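Local coordinates for probable ss-1,3-N-acetylglucosaminyltransferase (Staphylococcus aureus subsp. aureus N315, PDB 6H21), which is probably a family 2 glycosyltransferase of the GT-A type that holds uridine-diphosphate-N-acetylglucosamine and carries a TarS-type linker domain, at residues E53-I57 with T96-S101; I135-Y139 with A151-K155; L207-Y213 with I255-Y261; K285-N289 with V338-K343. The contacts are given in a common frame with arbitrary orientation. Numbering follows the deposited sequence.

Interaction 1. Residues E53-I57 with T96-S101; sequences ELIII and TGLKMS
M100 lays its side chain along the two isoleucines of strand 53-57 that face helix 96-100. Its rotamer (chi1 m, chi2 t, chi3 p) brings SD within 3.5 Å of I57 CD1 and CE within 3.7 Å of I55 CG2, so the thioether reaches both residues. The strand is extended (phi -100 to -138°, psi 110 to 154°); E53, I55 and I57 direct CA-to-CB toward the helix, whereas I56 points away, to strand 22-28. The two axes approach to 9.0 Å with their directions 143° apart. The closest backbone pairing is I55 with G97, CA to CA 6.4 Å; with no side chain at G97, I57 CG1 comes within 4.0 Å of G97 N and I55 CD1 within 3.9 Å of G97 O. At the two ends, I57 CG2 meets T96 CB at 4.0 Å and I55 CD1 meets S101 CB at 3.9 Å, S101 being the first residue to leave helical angles. Between the segments the contact is apolar packing. The carboxylate of E53 is taken up by a salt bridge to R79 and a hydrogen bond to S23, which also bonds S101 OG. A helix packed roughly antiparallel on a strand of the parallel part of the sheet is characteristic of the Rossmann-like alpha/beta/alpha sandwich of the GT-A fold, here with the side chain of I57 about 7 Å from the bound uridine-diphosphate-N-acetylglucosamine.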
loop_
_atom_site.group_PDB
_atom_site.type_symbol
_atom_site.label_atom_id
_atom_site.label_comp_id
_atom_site.label_asym_id
_atom_site.label_seq_id
_atom_site.Cartn_x
_atom_site.Cartn_y
_atom_site.Cartn_z
ATOM N N GLU C 53 -1.022 5.935 56.784
ATOM C CA GLU C 53 -2.231 6.708 56.832
ATOM C C GLU C 53 -2.978 6.513 55.515
ATOM O O GLU C 53 -2.374 6.262 54.486
ATOM C CB GLU C 53 -1.937 8.194 57.065
ATOM C CG GLU C 53 -0.986 8.823 56.051
ATOM C CD GLU C 53 -0.598 10.273 56.324
ATOM O OE1 GLU C 53 -1.016 10.818 57.359
ATOM O OE2 GLU C 53 0.122 10.855 55.508
ATOM N N LEU C 54 -4.291 6.677 55.579
ATOM C CA LEU C 54 -5.101 6.807 54.412
ATOM C C LEU C 54 -5.559 8.266 54.323
ATOM O O LEU C 54 -6.142 8.810 55.284
ATOM C CB LEU C 54 -6.273 5.836 54.534
ATOM C CG LEU C 54 -7.373 6.026 53.500
ATOM C CD1 LEU C 54 -6.846 5.793 52.099
ATOM C CD2 LEU C 54 -8.534 5.104 53.810
ATOM N N ILE C 55 -5.230 8.906 53.192
ATOM C CA ILE C 55 -5.671 10.261 52.883
ATOM C C ILE C 55 -6.778 10.145 51.838
ATOM O O ILE C 55 -6.510 9.738 50.724
ATOM C CB ILE C 55 -4.512 11.151 52.378
ATOM C CG1 ILE C 55 -3.315 11.149 53.334
ATOM C CG2 ILE C 55 -5.005 12.564 52.096
ATOM C CD1 ILE C 55 -2.068 11.816 52.781
ATOM N N ILE C 56 -8.005 10.505 52.215
ATOM C CA ILE C 56 -9.132 10.524 51.280
ATOM C C ILE C 56 -9.362 11.969 50.812
ATOM O O ILE C 56 -9.587 12.877 51.618
ATOM C CB ILE C 56 -10.406 9.929 51.906
ATOM C CG1 ILE C 56 -10.131 8.590 52.599
ATOM C CG2 ILE C 56 -11.501 9.816 50.854
ATOM C CD1 ILE C 56 -11.314 8.021 53.356
ATOM N N ILE C 57 -9.329 12.170 49.493
ATOM C CA ILE C 57 -9.638 13.458 48.914
ATOM C C ILE C 57 -10.920 13.330 48.096
ATOM O O ILE C 57 -10.899 12.728 47.050
ATOM C CB ILE C 57 -8.489 13.968 48.036
ATOM C CG1 ILE C 57 -7.131 13.799 48.714
ATOM C CG2 ILE C 57 -8.772 15.409 47.624
ATOM C CD1 ILE C 57 -6.942 14.691 49.911
ATOM N N THR C 96 -3.632 17.093 45.552
ATOM C CA THR C 96 -3.973 17.568 46.903
ATOM C C THR C 96 -3.411 16.620 47.978
ATOM O O THR C 96 -2.877 17.076 48.986
ATOM C CB THR C 96 -5.488 17.707 47.095
ATOM O OG1 THR C 96 -6.042 18.441 46.005
ATOM C CG2 THR C 96 -5.832 18.382 48.401
ATOM N N GLY C 97 -3.560 15.310 47.747
ATOM C CA GLY C 97 -3.024 14.236 48.583
ATOM C C GLY C 97 -1.509 14.272 48.718
ATOM O O GLY C 97 -0.989 14.096 49.813
ATOM N N LEU C 98 -0.790 14.484 47.611
ATOM C CA LEU C 98 0.694 14.565 47.637
ATOM C C LEU C 98 1.172 15.663 48.605
ATOM O O LEU C 98 2.096 15.437 49.409
ATOM C CB LEU C 98 1.208 14.806 46.214
ATOM C CG LEU C 98 1.097 13.592 45.295
ATOM C CD1 LEU C 98 1.386 13.954 43.842
ATOM C CD2 LEU C 98 2.022 12.477 45.777
ATOM N N LYS C 99 0.534 16.838 48.541
ATOM C CA LYS C 99 0.901 17.999 49.376
ATOM C C LYS C 99 0.633 17.697 50.861
ATOM O O LYS C 99 1.330 18.205 51.739
ATOM C CB LYS C 99 0.146 19.240 48.889
ATOM N N MET C 100 -0.370 16.859 51.138
ATOM C CA MET C 100 -0.751 16.494 52.500
ATOM C C MET C 100 0.196 15.443 53.101
ATOM O O MET C 100 0.343 15.389 54.313
ATOM C CB MET C 100 -2.189 15.967 52.542
ATOM C CG MET C 100 -3.200 17.081 52.369
ATOM S SD MET C 100 -4.894 16.505 52.124
ATOM C CE MET C 100 -5.245 15.843 53.750
ATOM N N SER C 101 0.796 14.587 52.273
ATOM C CA SER C 101 1.631 13.498 52.786
ATOM C C SER C 101 3.061 13.997 53.038
ATOM O O SER C 101 3.667 14.636 52.194
ATOM C CB SER C 101 1.633 12.325 51.837
ATOM O OG SER C 101 2.612 11.374 52.227
#

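Interaction 2. Residues I135-Y139 with A151-K155; sequences IIGKY and AIFEK
I136, on the extended strand 135-137 (phi/psi -110/118°), points its m,t side chain toward segment 151-155: CD1 touches I152 CD1 at 3.7 Å, and CG2 lies at the edge of the F153 ring, 3.9 Å from CE1. G137 follows, its O 3.6 Å from F153 CZ. At K138 (phi/psi -51/136°) the backbone itself meets the ring. K138 CA sits over one face, 3.5 Å from the F153 ring centroid and 19° off the normal, a CH-pi contact, while the all-trans side chain leads away. Y139, chi1 m, sets CD2 3.7 Å from F153 CE2, the ring planes at 76° and the centroids 5.8 Å apart; its hydroxyl bonds L175 O. In segment 151-155, a 3-10 turn carries I152 (chi1 t) and F153 (chi1 m) toward the strand, with E154 N bonded to A151 O at 3.1 Å. K138 and F153 form the nearest CA pair, at 6.4 Å. This apolar packing folds the loop following strand 134-142 back over the sheet, where I152 and F153 also cover I215 of the adjacent parallel strand 213-216.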
loop_
_atom_site.group_PDB
_atom_site.type_symbol
_atom_site.label_atom_id
_atom_site.label_comp_id
_atom_site.label_asym_id
_atom_site.label_seq_id
_atom_site.Cartn_x
_atom_site.Cartn_y
_atom_site.Cartn_z
ATOM N N ILE C 135 7.949 0.688 43.718
ATOM C CA ILE C 135 7.670 -0.733 43.877
ATOM C C ILE C 135 6.304 -1.035 43.248
ATOM O O ILE C 135 5.311 -0.337 43.520
ATOM C CB ILE C 135 7.758 -1.182 45.348
ATOM C CG1 ILE C 135 9.016 -0.643 46.039
ATOM C CG2 ILE C 135 7.664 -2.702 45.443
ATOM C CD1 ILE C 135 8.812 0.668 46.767
ATOM N N ILE C 136 6.296 -2.041 42.364
ATOM C CA ILE C 136 5.128 -2.441 41.639
ATOM C C ILE C 136 4.695 -3.800 42.157
ATOM O O ILE C 136 5.448 -4.755 42.062
ATOM C CB ILE C 136 5.396 -2.471 40.127
ATOM C CG1 ILE C 136 6.079 -1.177 39.684
ATOM C CG2 ILE C 136 4.112 -2.733 39.359
ATOM C CD1 ILE C 136 6.645 -1.233 38.305
ATOM N N GLY C 137 3.484 -3.847 42.712
ATOM C CA GLY C 137 2.853 -5.101 43.121
ATOM C C GLY C 137 2.008 -5.673 41.996
ATOM O O GLY C 137 1.286 -4.945 41.333
ATOM N N LYS C 138 2.070 -6.993 41.818
ATOM C CA LYS C 138 1.248 -7.701 40.854
ATOM C C LYS C 138 -0.228 -7.334 41.032
ATOM O O LYS C 138 -0.729 -7.313 42.154
ATOM C CB LYS C 138 1.419 -9.206 41.054
ATOM C CG LYS C 138 0.613 -10.088 40.117
ATOM C CD LYS C 138 1.052 -11.536 40.180
ATOM C CE LYS C 138 0.087 -12.444 39.458
ATOM N NZ LYS C 138 0.489 -13.862 39.585
ATOM N N TYR C 139 -0.912 -7.098 39.909
ATOM C CA TYR C 139 -2.332 -6.760 39.876
ATOM C C TYR C 139 -3.149 -8.052 39.820
ATOM O O TYR C 139 -2.751 -9.029 39.172
ATOM C CB TYR C 139 -2.646 -5.849 38.688
ATOM C CG TYR C 139 -1.898 -4.542 38.747
ATOM C CD1 TYR C 139 -2.214 -3.597 39.710
ATOM C CD2 TYR C 139 -0.852 -4.262 37.886
ATOM C CE1 TYR C 139 -1.500 -2.415 39.830
ATOM C CE2 TYR C 139 -0.136 -3.081 37.985
ATOM C CZ TYR C 139 -0.454 -2.155 38.965
ATOM O OH TYR C 139 0.234 -0.981 39.077
ATOM N N ALA C 151 3.143 -9.022 31.395
ATOM C CA ALA C 151 4.549 -9.233 31.032
ATOM C C ALA C 151 5.501 -8.779 32.151
ATOM O O ALA C 151 6.489 -9.439 32.408
ATOM C CB ALA C 151 4.865 -8.529 29.738
ATOM N N ILE C 152 5.214 -7.635 32.786
ATOM C CA ILE C 152 6.047 -7.096 33.856
ATOM C C ILE C 152 6.202 -8.119 34.989
ATOM O O ILE C 152 7.239 -8.124 35.656
ATOM C CB ILE C 152 5.517 -5.742 34.381
ATOM C CG1 ILE C 152 6.435 -5.160 35.455
ATOM C CG2 ILE C 152 4.084 -5.851 34.884
ATOM C CD1 ILE C 152 6.393 -3.656 35.566
ATOM N N PHE C 153 5.193 -8.969 35.222
ATOM C CA PHE C 153 5.245 -9.878 36.368
ATOM C C PHE C 153 5.683 -11.297 35.977
ATOM O O PHE C 153 5.696 -12.152 36.839
ATOM C CB PHE C 153 3.897 -9.908 37.087
ATOM C CG PHE C 153 3.385 -8.537 37.445
ATOM C CD1 PHE C 153 4.030 -7.767 38.402
ATOM C CD2 PHE C 153 2.279 -8.009 36.799
ATOM C CE1 PHE C 153 3.565 -6.496 38.705
ATOM C CE2 PHE C 153 1.808 -6.744 37.117
ATOM C CZ PHE C 153 2.454 -5.991 38.067
ATOM N N GLU C 154 6.094 -11.534 34.722
ATOM C CA GLU C 154 6.314 -12.919 34.250
ATOM C C GLU C 154 7.677 -13.476 34.712
ATOM O O GLU C 154 7.961 -14.639 34.468
ATOM C CB GLU C 154 6.150 -13.026 32.729
ATOM C CG GLU C 154 7.459 -12.903 31.959
ATOM C CD GLU C 154 7.342 -12.408 30.529
ATOM O OE1 GLU C 154 6.467 -12.925 29.803
ATOM O OE2 GLU C 154 8.119 -11.495 30.146
ATOM N N LYS C 155 8.519 -12.689 35.385
ATOM C CA LYS C 155 9.851 -13.194 35.795
ATOM C C LYS C 155 9.941 -13.340 37.317
ATOM O O LYS C 155 11.025 -13.572 37.849
ATOM C CB LYS C 155 10.956 -12.272 35.266
ATOM C CG LYS C 155 10.791 -11.856 33.810
ATOM C CD LYS C 155 12.052 -11.353 33.159
ATOM C CE LYS C 155 11.833 -11.000 31.701
ATOM N NZ LYS C 155 13.113 -10.898 30.956
#

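Interaction 3. Residues L207-Y213 with I255-Y261; sequences LMNSKNY and IYKSPIY
S258 OG is the polar hub between these segments: it donates to M208 O at 2.8 Å and accepts from Y261 N at 2.9 Å, an ST motif, with a weak bond from I260 N at 3.2 Å. Its chi1 is t. S258 N is itself satisfied by I255 O at 3.1 Å, where the chain leaves helical angles after Y256. Across from it, L207 to S210 form a type I beta turn closed by a weak bond from S210 N to L207 O, 3.3 Å. Y261 OH and Y213 OH are hydrogen-bonded at 2.6 Å, and Y213 OH lies 2.8 Å from L207 O, so a short polar chain runs from ring to ring to backbone. Nearest CA atoms are M208 with S258, 5.0 Å, and N209 with I260, 5.9 Å. M208 (chi1 m, chi2 m) fills the space between: SD lies 3.9 Å from Y261 CD2, an oblique Met-aromatic contact, and 4.1 Å from I255 CG1. I260 CG1 packs 3.4 Å from M208 O and 3.5 Å from S210 N. Beyond the pair, N209 ND2 and S210 OG bond E205 O and F206 O of helix 198-207, and D133 receives the backbone N of K211 and N212. The contact thus joins the turn between helix 198-207 and strand 213-216 to the end of helix 242-256, with Y261 packed against helix 264-281.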
loop_
_atom_site.group_PDB
_atom_site.type_symbol
_atom_site.label_atom_id
_atom_site.label_comp_id
_atom_site.label_asym_id
_atom_site.label_seq_id
_atom_site.Cartn_x
_atom_site.Cartn_y
_atom_site.Cartn_z
ATOM N N LEU C 207 9.724 7.780 36.397
ATOM C CA LEU C 207 10.738 6.802 35.893
ATOM C C LEU C 207 12.001 7.525 35.391
ATOM O O LEU C 207 13.108 7.064 35.616
ATOM C CB LEU C 207 10.131 5.949 34.765
ATOM C CG LEU C 207 9.097 4.906 35.187
ATOM C CD1 LEU C 207 8.406 4.316 33.965
ATOM C CD2 LEU C 207 9.735 3.807 36.024
ATOM N N MET C 208 11.814 8.660 34.711
ATOM C CA MET C 208 12.877 9.399 34.066
ATOM C C MET C 208 13.698 10.195 35.106
ATOM O O MET C 208 14.769 10.711 34.793
ATOM C CB MET C 208 12.288 10.357 33.024
ATOM C CG MET C 208 11.658 9.655 31.796
ATOM S SD MET C 208 12.790 8.507 30.970
ATOM C CE MET C 208 12.197 6.911 31.524
ATOM N N ASN C 209 13.212 10.262 36.345
ATOM C CA ASN C 209 13.891 10.970 37.422
ATOM C C ASN C 209 14.285 9.995 38.537
ATOM O O ASN C 209 14.648 10.417 39.590
ATOM C CB ASN C 209 13.007 12.097 37.948
ATOM C CG ASN C 209 12.985 13.249 36.973
ATOM O OD1 ASN C 209 13.970 13.980 36.875
ATOM N ND2 ASN C 209 11.912 13.378 36.210
ATOM N N SER C 210 14.253 8.686 38.281
ATOM C CA SER C 210 14.619 7.723 39.327
ATOM C C SER C 210 15.350 6.539 38.693
ATOM O O SER C 210 15.313 6.378 37.485
ATOM C CB SER C 210 13.406 7.285 40.106
ATOM O OG SER C 210 12.490 6.599 39.265
ATOM N N LYS C 211 16.024 5.742 39.525
ATOM C CA LYS C 211 16.954 4.710 39.047
ATOM C C LYS C 211 16.463 3.303 39.427
ATOM O O LYS C 211 16.610 2.375 38.651
ATOM C CB LYS C 211 18.359 4.970 39.603
ATOM N N ASN C 212 15.882 3.163 40.618
ATOM C CA ASN C 212 15.717 1.887 41.272
ATOM C C ASN C 212 14.240 1.498 41.275
ATOM O O ASN C 212 13.432 2.102 41.991
ATOM C CB ASN C 212 16.260 1.948 42.704
ATOM C CG ASN C 212 17.767 2.097 42.749
ATOM O OD1 ASN C 212 18.443 1.917 41.740
ATOM N ND2 ASN C 212 18.304 2.410 43.919
ATOM N N TYR C 213 13.891 0.473 40.497
ATOM C CA TYR C 213 12.496 0.033 40.429
ATOM C C TYR C 213 12.421 -1.443 40.820
ATOM O O TYR C 213 13.262 -2.248 40.394
ATOM C CB TYR C 213 11.902 0.250 39.034
ATOM C CG TYR C 213 12.492 1.368 38.219
ATOM C CD1 TYR C 213 12.353 2.690 38.597
ATOM C CD2 TYR C 213 13.156 1.098 37.036
ATOM C CE1 TYR C 213 12.897 3.714 37.832
ATOM C CE2 TYR C 213 13.699 2.102 36.261
ATOM C CZ TYR C 213 13.546 3.419 36.646
ATOM O OH TYR C 213 14.076 4.400 35.870
ATOM N N ILE C 255 11.133 11.970 28.411
ATOM C CA ILE C 255 12.174 11.018 28.065
ATOM C C ILE C 255 13.436 11.767 27.623
ATOM O O ILE C 255 14.551 11.475 28.071
ATOM C CB ILE C 255 11.669 10.053 26.985
ATOM C CG1 ILE C 255 10.637 9.088 27.563
ATOM C CG2 ILE C 255 12.833 9.328 26.318
ATOM C CD1 ILE C 255 9.974 8.215 26.525
ATOM N N TYR C 256 13.260 12.754 26.746
ATOM C CA TYR C 256 14.405 13.403 26.105
ATOM C C TYR C 256 15.103 14.386 27.044
ATOM O O TYR C 256 16.239 14.773 26.742
ATOM C CB TYR C 256 14.012 14.052 24.781
ATOM C CG TYR C 256 14.082 13.079 23.639
ATOM C CD1 TYR C 256 15.298 12.790 23.033
ATOM C CD2 TYR C 256 12.952 12.404 23.203
ATOM C CE1 TYR C 256 15.378 11.884 21.988
ATOM C CE2 TYR C 256 13.021 11.482 22.178
ATOM C CZ TYR C 256 14.237 11.218 21.576
ATOM O OH TYR C 256 14.276 10.330 20.554
ATOM N N LYS C 257 14.450 14.756 28.162
ATOM C CA LYS C 257 15.071 15.574 29.216
ATOM C C LYS C 257 15.514 14.718 30.411
ATOM O O LYS C 257 15.850 15.274 31.417
ATOM C CB LYS C 257 14.107 16.606 29.822
ATOM C CG LYS C 257 13.842 17.849 28.986
ATOM C CD LYS C 257 12.470 18.446 29.289
ATOM N N SER C 258 15.475 13.383 30.333
ATOM C CA SER C 258 15.741 12.559 31.547
ATOM C C SER C 258 17.137 12.844 32.110
ATOM O O SER C 258 18.120 12.676 31.391
ATOM C CB SER C 258 15.594 11.100 31.235
ATOM O OG SER C 258 15.988 10.315 32.344
ATOM N N PRO C 259 17.294 13.274 33.386
ATOM C CA PRO C 259 18.620 13.348 34.005
ATOM C C PRO C 259 19.247 11.983 34.339
ATOM O O PRO C 259 20.438 11.907 34.551
ATOM C CB PRO C 259 18.403 14.122 35.305
ATOM C CG PRO C 259 16.938 13.977 35.605
ATOM C CD PRO C 259 16.237 13.757 34.282
ATOM N N ILE C 260 18.435 10.923 34.384
ATOM C CA ILE C 260 18.924 9.564 34.631
ATOM C C ILE C 260 19.431 8.962 33.323
ATOM O O ILE C 260 20.548 8.490 33.259
ATOM C CB ILE C 260 17.824 8.673 35.241
ATOM C CG1 ILE C 260 17.251 9.258 36.537
ATOM C CG2 ILE C 260 18.327 7.253 35.438
ATOM C CD1 ILE C 260 18.250 9.468 37.628
ATOM N N TYR C 261 18.548 8.922 32.321
ATOM C CA TYR C 261 18.858 8.388 31.028
ATOM C C TYR C 261 19.350 9.551 30.159
ATOM O O TYR C 261 18.603 10.129 29.380
ATOM C CB TYR C 261 17.642 7.645 30.460
ATOM C CG TYR C 261 17.117 6.577 31.386
ATOM C CD1 TYR C 261 17.696 5.319 31.418
ATOM C CD2 TYR C 261 16.074 6.832 32.265
ATOM C CE1 TYR C 261 17.256 4.344 32.302
ATOM C CE2 TYR C 261 15.627 5.867 33.157
ATOM C CZ TYR C 261 16.216 4.616 33.175
ATOM O OH TYR C 261 15.768 3.648 34.026
#

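Interaction 4. Residues K285-N289 with V338-K343; sequences KNFAN and VMIADK
N289, with chi1 m and chi2 near -71°, points toward helix 338-343 and makes the one direct hydrogen bond between the segments, ND2 to M339 O at 3.1 Å and nearly linear (176°). N289 OD1 bonds N324 of the second subunit, as does K343 NZ. F287 and A288 have helix-like phi/psi (-64/-33° and -62/-40°) within their loop. A288 points CB toward the helix, 3.6 Å from V338 CG1 (chi1 t) and 3.8 Å from M339 CG (chi1 m, chi2 t, chi3 p). Nearest CA atoms are A288 with M339, 5.1 Å, and N286 with D342, 7.2 Å. F287, chi1 p, brings CE1 to 4.3 Å from V338 CG1 and sets its ring against W300. D342, chi1 m, touches N289 ND2 through CB at 3.3 Å, while its carboxylate hydrogen-bonds to the loop through water. D342 OD2 accepts from water 1 (2.6 Å), which also donates to K285 O (2.9 Å) and accepts from A288 N (3.1 Å), and from water 2 (2.5 Å), held by N289 N at 3.1 Å and N289 ND2 at 3.2 Å. Water 3 joins D342 OD1 (2.8 Å) to N286 OD1 (2.5 Å). D342 OD1 also forms a salt bridge with K326. These bridges tie the loop between helices 264-281 and 294-308 to helix 335-344, beside helix 324-332 and at the interface where I340 meets its copy in the third subunit.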
loop_
_atom_site.group_PDB
_atom_site.type_symbol
_atom_site.label_atom_id
_atom_site.label_comp_id
_atom_site.label_asym_id
_atom_site.label_seq_id
_atom_site.Cartn_x
_atom_site.Cartn_y
_atom_site.Cartn_z
ATOM N N LYS C 285 -6.334 3.319 18.178
ATOM C CA LYS C 285 -5.152 2.900 17.438
ATOM C C LYS C 285 -5.542 2.469 16.011
ATOM O O LYS C 285 -4.758 2.639 15.095
ATOM C CB LYS C 285 -4.438 1.784 18.194
ATOM C CG LYS C 285 -5.205 0.471 18.225
ATOM C CD LYS C 285 -4.364 -0.668 18.751
ATOM C CE LYS C 285 -5.157 -1.933 18.979
ATOM N NZ LYS C 285 -4.755 -2.584 20.247
ATOM N N ASN C 286 -6.771 1.967 15.838
ATOM C CA ASN C 286 -7.264 1.480 14.550
ATOM C C ASN C 286 -8.304 2.446 13.981
ATOM O O ASN C 286 -9.256 2.025 13.339
ATOM C CB ASN C 286 -7.841 0.072 14.682
ATOM C CG ASN C 286 -6.774 -0.968 14.935
ATOM O OD1 ASN C 286 -5.687 -0.894 14.371
ATOM N ND2 ASN C 286 -7.080 -1.953 15.764
ATOM N N PHE C 287 -8.086 3.751 14.185
ATOM C CA PHE C 287 -9.045 4.753 13.744
ATOM C C PHE C 287 -9.192 4.767 12.211
ATOM O O PHE C 287 -10.264 5.078 11.702
ATOM C CB PHE C 287 -8.622 6.143 14.225
ATOM C CG PHE C 287 -7.492 6.767 13.445
ATOM C CD1 PHE C 287 -6.169 6.467 13.733
ATOM C CD2 PHE C 287 -7.761 7.629 12.391
ATOM C CE1 PHE C 287 -5.134 7.020 12.996
ATOM C CE2 PHE C 287 -6.724 8.176 11.653
ATOM C CZ PHE C 287 -5.413 7.870 11.958
ATOM N N ALA C 288 -8.110 4.477 11.482
ATOM C CA ALA C 288 -8.034 4.804 10.021
ATOM C C ALA C 288 -9.117 4.065 9.215
ATOM O O ALA C 288 -9.708 4.673 8.334
ATOM C CB ALA C 288 -6.638 4.564 9.471
ATOM N N ASN C 289 -9.398 2.794 9.536
ATOM C CA ASN C 289 -10.401 2.015 8.827
ATOM C C ASN C 289 -11.718 1.922 9.626
ATOM O O ASN C 289 -12.545 1.078 9.334
ATOM C CB ASN C 289 -9.878 0.613 8.511
ATOM C CG ASN C 289 -8.762 0.613 7.492
ATOM O OD1 ASN C 289 -8.988 0.872 6.312
ATOM N ND2 ASN C 289 -7.563 0.298 7.927
ATOM N N VAL C 338 -2.106 5.150 6.144
ATOM C CA VAL C 338 -2.402 4.516 7.449
ATOM C C VAL C 338 -3.433 3.393 7.259
ATOM O O VAL C 338 -3.272 2.284 7.793
ATOM C CB VAL C 338 -2.826 5.535 8.526
ATOM C CG1 VAL C 338 -3.103 4.847 9.855
ATOM C CG2 VAL C 338 -1.785 6.633 8.696
ATOM N N MET C 339 -4.490 3.683 6.493
ATOM C CA MET C 339 -5.500 2.713 6.146
ATOM C C MET C 339 -4.829 1.459 5.548
ATOM O O MET C 339 -5.129 0.345 5.959
ATOM C CB MET C 339 -6.493 3.292 5.138
ATOM C CG MET C 339 -7.430 4.320 5.729
ATOM S SD MET C 339 -8.465 5.058 4.467
ATOM C CE MET C 339 -9.674 3.772 4.181
ATOM N N ILE C 340 -3.915 1.662 4.606
ATOM C CA ILE C 340 -3.227 0.542 3.945
ATOM C C ILE C 340 -2.358 -0.190 4.978
ATOM O O ILE C 340 -2.433 -1.373 5.091
ATOM C CB ILE C 340 -2.419 1.035 2.733
ATOM C CG1 ILE C 340 -3.337 1.510 1.602
ATOM C CG2 ILE C 340 -1.457 -0.036 2.250
ATOM C CD1 ILE C 340 -2.667 2.487 0.654
ATOM N N ALA C 341 -1.607 0.557 5.786
ATOM C CA ALA C 341 -0.736 -0.057 6.819
ATOM C C ALA C 341 -1.562 -0.967 7.737
ATOM O O ALA C 341 -1.134 -2.093 8.059
ATOM C CB ALA C 341 -0.025 1.002 7.613
ATOM N N ASP C 342 -2.775 -0.518 8.097
ATOM C CA ASP C 342 -3.625 -1.276 9.022
ATOM C C ASP C 342 -4.158 -2.549 8.353
ATOM O O ASP C 342 -4.279 -3.565 9.028
ATOM C CB ASP C 342 -4.772 -0.427 9.572
ATOM C CG ASP C 342 -4.395 0.376 10.802
ATOM O OD1 ASP C 342 -3.355 0.045 11.457
ATOM O OD2 ASP C 342 -5.137 1.321 11.125
ATOM N N LYS C 343 -4.481 -2.484 7.052
ATOM C CA LYS C 343 -4.906 -3.677 6.288
ATOM C C LYS C 343 -3.788 -4.724 6.203
ATOM O O LYS C 343 -4.092 -5.935 6.074
ATOM C CB LYS C 343 -5.372 -3.299 4.878
ATOM C CG LYS C 343 -6.838 -2.908 4.805
ATOM C CD LYS C 343 -7.212 -2.226 3.520
ATOM C CE LYS C 343 -8.479 -1.409 3.674
ATOM N NZ LYS C 343 -9.607 -2.226 4.175
HETATM O O HOH W 1 -5.280 3.577 12.389
HETATM O O HOH W 2 -7.569 0.872 11.042
HETATM O O HOH W 3 -3.604 -1.926 13.418
#

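In the fold
The four contacts follow one another along the chain, each closing before the next opens. Interactions 1 and 2 both lie in the family 2 glycosyltransferase part of the chain and reach the same mixed sheet, their centres 26 Å apart: interaction 1 packs on its parallel strands, interaction 2 on strand 134-142. Interaction 3, centred 20 Å from interaction 2 with nearest atoms about 6 Å apart, joins the loop before strand 213-216 to the first helix of the linker region. Interaction 4 belongs to that helical region alone, its centre 43 Å from that of interaction 1 across the chain's centre, and borders the other subunits. The series therefore leads from the sheet of the GT-A part to the interface between subunits.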